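PDB 1ZVP: hypothetical protein VC0802 from Vibrio cholerae, which is of unknown function, though its pair of ACT-domain sequences is consistent with a role in binding small ligands, and transport has been suggested. Local coordinates for residues S3-M15 with V85-E97. Sequence-based numbering, arbitrary orientation.
Sequences SGIKSLELLLQSM and VGLTAAFATKLAE
G86 O accepts a bond from a water 2.8 Å away that also donates to S7 O, bridging the backbones where the CA atoms of S7 and G86 lie 4.6 Å apart; a second water donates to S3 O and V85 O. Beyond them helix 3-11 crosses helix 87-96 at -51°, their axes approaching to 8.5 Å. Small residues allow this closeness: S7 lies beside G86, its OG 3.9 Å from G86 CA, and the methyl of A90 rests against the backbone of L10 and L11. G86, the N-cap residue of helix 87-96, also leaves room for L10, whose CD1 lies over the peptide joining G86 to L87, 3.7 Å from L87 N, while CD2 meets L87 CD1. L11 lies along K94 in the opposite sense, its CD2 3.6 Å from K94 CG and also touching T93 CG2. T93 OG1 turns back to A89 O (2.6 Å), which the T93 backbone N reaches from the other face of the carbonyl plane. Past the helix end, M15 folds back: the bend at chi2 (-58°) brings its SD to L87 CD1, while CG sits on F91 CB at 3.7 Å. K94 runs nearly straight until its bend at chi4 (-81°); its NZ is bonded to E129 O, near the C-terminus, and a further bond to Q13 O is weak and doubtful, the position of that oxygen being less sure. Helix 3-11 thus packs against helix 87-96, the two lying in sequences assigned to successive ACT domains. Helix 87-96 in turn sets F91 against strands 71-76 and 111-116 and helix 120-127, while A96 and G99 of the second subunit pack beside S7, S3 and V85.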
# COMPACT_ATOMS: atom_id res chain seq x y z
N SER D 3 11.75 -15.12 -13.60
CA SER D 3 11.29 -14.26 -12.51
C SER D 3 9.97 -14.77 -11.90
O SER D 3 9.70 -14.55 -10.71
CB SER D 3 11.15 -12.81 -12.99
OG SER D 3 11.41 -11.89 -11.94
N GLY D 4 9.17 -15.45 -12.72
CA GLY D 4 7.92 -16.05 -12.29
C GLY D 4 8.07 -17.23 -11.33
O GLY D 4 7.18 -17.48 -10.52
N ILE D 5 9.17 -17.96 -11.43
CA ILE D 5 9.41 -19.10 -10.55
C ILE D 5 9.82 -18.64 -9.15
O ILE D 5 9.49 -19.29 -8.16
CB ILE D 5 10.46 -20.08 -11.14
CG1 ILE D 5 9.93 -20.69 -12.44
CG2 ILE D 5 10.85 -21.17 -10.13
CD1 ILE D 5 8.71 -21.60 -12.27
N LYS D 6 10.52 -17.51 -9.09
CA LYS D 6 10.94 -16.94 -7.81
C LYS D 6 9.73 -16.39 -7.03
O LYS D 6 9.69 -16.46 -5.80
CB LYS D 6 12.04 -15.89 -8.01
CG LYS D 6 13.41 -16.48 -8.46
CD LYS D 6 14.56 -15.45 -8.43
CE LYS D 6 14.39 -14.32 -9.48
NZ LYS D 6 15.20 -14.46 -10.73
N SER D 7 8.75 -15.86 -7.77
CA SER D 7 7.46 -15.46 -7.22
C SER D 7 6.69 -16.65 -6.62
O SER D 7 6.11 -16.54 -5.55
CB SER D 7 6.60 -14.78 -8.29
OG SER D 7 7.23 -13.61 -8.78
N LEU D 8 6.72 -17.79 -7.32
CA LEU D 8 6.04 -19.00 -6.88
C LEU D 8 6.65 -19.48 -5.57
O LEU D 8 5.93 -19.87 -4.65
CB LEU D 8 6.12 -20.08 -7.97
CG LEU D 8 5.35 -21.42 -8.00
CD1 LEU D 8 6.26 -22.64 -7.78
CD2 LEU D 8 4.13 -21.45 -7.08
N GLU D 9 7.97 -19.42 -5.47
CA GLU D 9 8.69 -19.81 -4.26
C GLU D 9 8.34 -18.94 -3.06
O GLU D 9 8.38 -19.40 -1.93
CB GLU D 9 10.19 -19.80 -4.52
CG GLU D 9 10.69 -21.06 -5.24
CD GLU D 9 11.92 -20.82 -6.10
OE1 GLU D 9 12.30 -21.75 -6.85
OE2 GLU D 9 12.51 -19.72 -6.04
N LEU D 10 7.98 -17.68 -3.33
CA LEU D 10 7.53 -16.74 -2.30
C LEU D 10 6.07 -16.95 -1.86
O LEU D 10 5.75 -16.81 -0.69
CB LEU D 10 7.74 -15.30 -2.77
CG LEU D 10 8.94 -14.55 -2.19
CD1 LEU D 10 9.05 -13.18 -2.82
CD2 LEU D 10 8.81 -14.43 -0.67
N LEU D 11 5.21 -17.28 -2.82
CA LEU D 11 3.82 -17.66 -2.58
C LEU D 11 3.70 -18.88 -1.67
O LEU D 11 2.78 -18.96 -0.87
CB LEU D 11 3.15 -18.00 -3.91
CG LEU D 11 1.68 -17.70 -4.18
CD1 LEU D 11 1.14 -18.81 -5.02
CD2 LEU D 11 0.82 -17.54 -2.94
N LEU D 12 4.64 -19.81 -1.81
CA LEU D 12 4.64 -21.06 -1.06
C LEU D 12 5.20 -20.91 0.36
O LEU D 12 5.46 -21.90 1.05
CB LEU D 12 5.44 -22.12 -1.82
CG LEU D 12 4.81 -23.03 -2.87
CD1 LEU D 12 3.67 -22.39 -3.61
CD2 LEU D 12 5.86 -23.50 -3.85
N GLN D 13 5.37 -19.66 0.80
CA GLN D 13 5.90 -19.37 2.12
C GLN D 13 4.92 -18.60 2.99
O GLN D 13 4.04 -17.92 2.48
CB GLN D 13 7.16 -18.54 1.99
CG GLN D 13 8.34 -19.30 1.48
CD GLN D 13 9.58 -18.45 1.50
OE1 GLN D 13 10.14 -18.18 2.57
NE2 GLN D 13 10.03 -18.01 0.31
N SER D 14 5.10 -18.72 4.30
CA SER D 14 4.34 -17.93 5.26
C SER D 14 4.75 -16.47 5.17
O SER D 14 5.93 -16.16 4.92
CB SER D 14 4.59 -18.47 6.68
OG SER D 14 3.86 -17.75 7.65
N MET D 15 3.79 -15.56 5.35
CA MET D 15 4.08 -14.13 5.38
C MET D 15 4.36 -13.67 6.80
O MET D 15 4.63 -12.48 7.03
CB MET D 15 2.97 -13.29 4.74
CG MET D 15 2.83 -13.46 3.21
SD MET D 15 4.29 -13.07 2.21
CE MET D 15 5.00 -14.70 1.93
N VAL D 85 11.30 -8.34 -5.35
CA VAL D 85 10.30 -8.63 -6.37
C VAL D 85 9.58 -9.95 -6.09
O VAL D 85 10.21 -11.00 -5.89
CB VAL D 85 10.87 -8.55 -7.83
CG1 VAL D 85 12.29 -9.08 -7.90
CG2 VAL D 85 9.98 -9.27 -8.81
N GLY D 86 8.24 -9.89 -6.07
CA GLY D 86 7.41 -11.06 -5.81
C GLY D 86 6.61 -11.00 -4.52
O GLY D 86 5.62 -11.72 -4.38
N LEU D 87 7.03 -10.15 -3.57
CA LEU D 87 6.42 -10.12 -2.24
C LEU D 87 4.97 -9.63 -2.22
O LEU D 87 4.12 -10.26 -1.59
CB LEU D 87 7.27 -9.34 -1.25
CG LEU D 87 6.86 -9.59 0.21
CD1 LEU D 87 7.23 -11.00 0.70
CD2 LEU D 87 7.43 -8.55 1.12
N THR D 88 4.69 -8.53 -2.91
CA THR D 88 3.33 -7.99 -2.97
C THR D 88 2.40 -8.96 -3.68
O THR D 88 1.28 -9.19 -3.23
CB THR D 88 3.28 -6.60 -3.61
OG1 THR D 88 4.16 -5.73 -2.90
CG2 THR D 88 1.87 -6.04 -3.54
N ALA D 89 2.89 -9.52 -4.79
CA ALA D 89 2.15 -10.54 -5.52
C ALA D 89 1.83 -11.75 -4.63
O ALA D 89 0.70 -12.24 -4.63
CB ALA D 89 2.93 -10.95 -6.76
N ALA D 90 2.82 -12.21 -3.86
CA ALA D 90 2.67 -13.35 -2.93
C ALA D 90 1.57 -13.14 -1.90
O ALA D 90 0.64 -13.94 -1.85
CB ALA D 90 3.99 -13.68 -2.24
N PHE D 91 1.67 -12.08 -1.10
CA PHE D 91 0.65 -11.84 -0.07
C PHE D 91 -0.73 -11.47 -0.61
O PHE D 91 -1.74 -11.95 -0.09
CB PHE D 91 1.12 -10.95 1.10
CG PHE D 91 1.29 -9.49 0.78
CD1 PHE D 91 2.55 -8.93 0.72
CD2 PHE D 91 0.19 -8.66 0.62
CE1 PHE D 91 2.72 -7.57 0.46
CE2 PHE D 91 0.35 -7.31 0.36
CZ PHE D 91 1.62 -6.76 0.29
N ALA D 92 -0.76 -10.65 -1.67
CA ALA D 92 -1.99 -10.28 -2.35
C ALA D 92 -2.70 -11.50 -2.93
O ALA D 92 -3.93 -11.59 -2.86
CB ALA D 92 -1.72 -9.25 -3.42
N THR D 93 -1.93 -12.43 -3.51
CA THR D 93 -2.46 -13.69 -4.03
C THR D 93 -3.03 -14.61 -2.95
O THR D 93 -4.09 -15.20 -3.15
CB THR D 93 -1.39 -14.48 -4.84
OG1 THR D 93 -1.00 -13.70 -5.96
CG2 THR D 93 -1.93 -15.80 -5.35
N LYS D 94 -2.31 -14.74 -1.82
CA LYS D 94 -2.77 -15.58 -0.72
C LYS D 94 -4.12 -15.10 -0.18
O LYS D 94 -4.98 -15.92 0.17
CB LYS D 94 -1.77 -15.55 0.43
CG LYS D 94 -0.50 -16.28 0.18
CD LYS D 94 0.48 -15.92 1.27
CE LYS D 94 1.60 -16.89 1.33
NZ LYS D 94 1.24 -18.12 2.06
N LEU D 95 -4.28 -13.78 -0.09
CA LEU D 95 -5.52 -13.16 0.33
C LEU D 95 -6.65 -13.33 -0.69
O LEU D 95 -7.76 -13.67 -0.32
CB LEU D 95 -5.28 -11.68 0.63
CG LEU D 95 -5.15 -11.07 2.03
CD1 LEU D 95 -5.02 -12.10 3.11
CD2 LEU D 95 -3.98 -10.12 2.05
N ALA D 96 -6.36 -13.08 -1.97
CA ALA D 96 -7.35 -13.21 -3.03
C ALA D 96 -7.88 -14.64 -3.16
O ALA D 96 -9.06 -14.83 -3.43
CB ALA D 96 -6.79 -12.73 -4.37
N GLU D 97 -7.02 -15.63 -2.95
CA GLU D 97 -7.42 -17.03 -2.97
C GLU D 97 -8.51 -17.38 -1.97
O GLU D 97 -9.20 -18.39 -2.12
CB GLU D 97 -6.23 -17.93 -2.71
CG GLU D 97 -5.41 -18.24 -3.92
CD GLU D 97 -4.25 -19.16 -3.59
OE1 GLU D 97 -4.46 -20.40 -3.59
OE2 GLU D 97 -3.14 -18.64 -3.35
O HOH W 1 10.76 -12.54 -8.59
O HOH W 2 4.59 -14.02 -5.61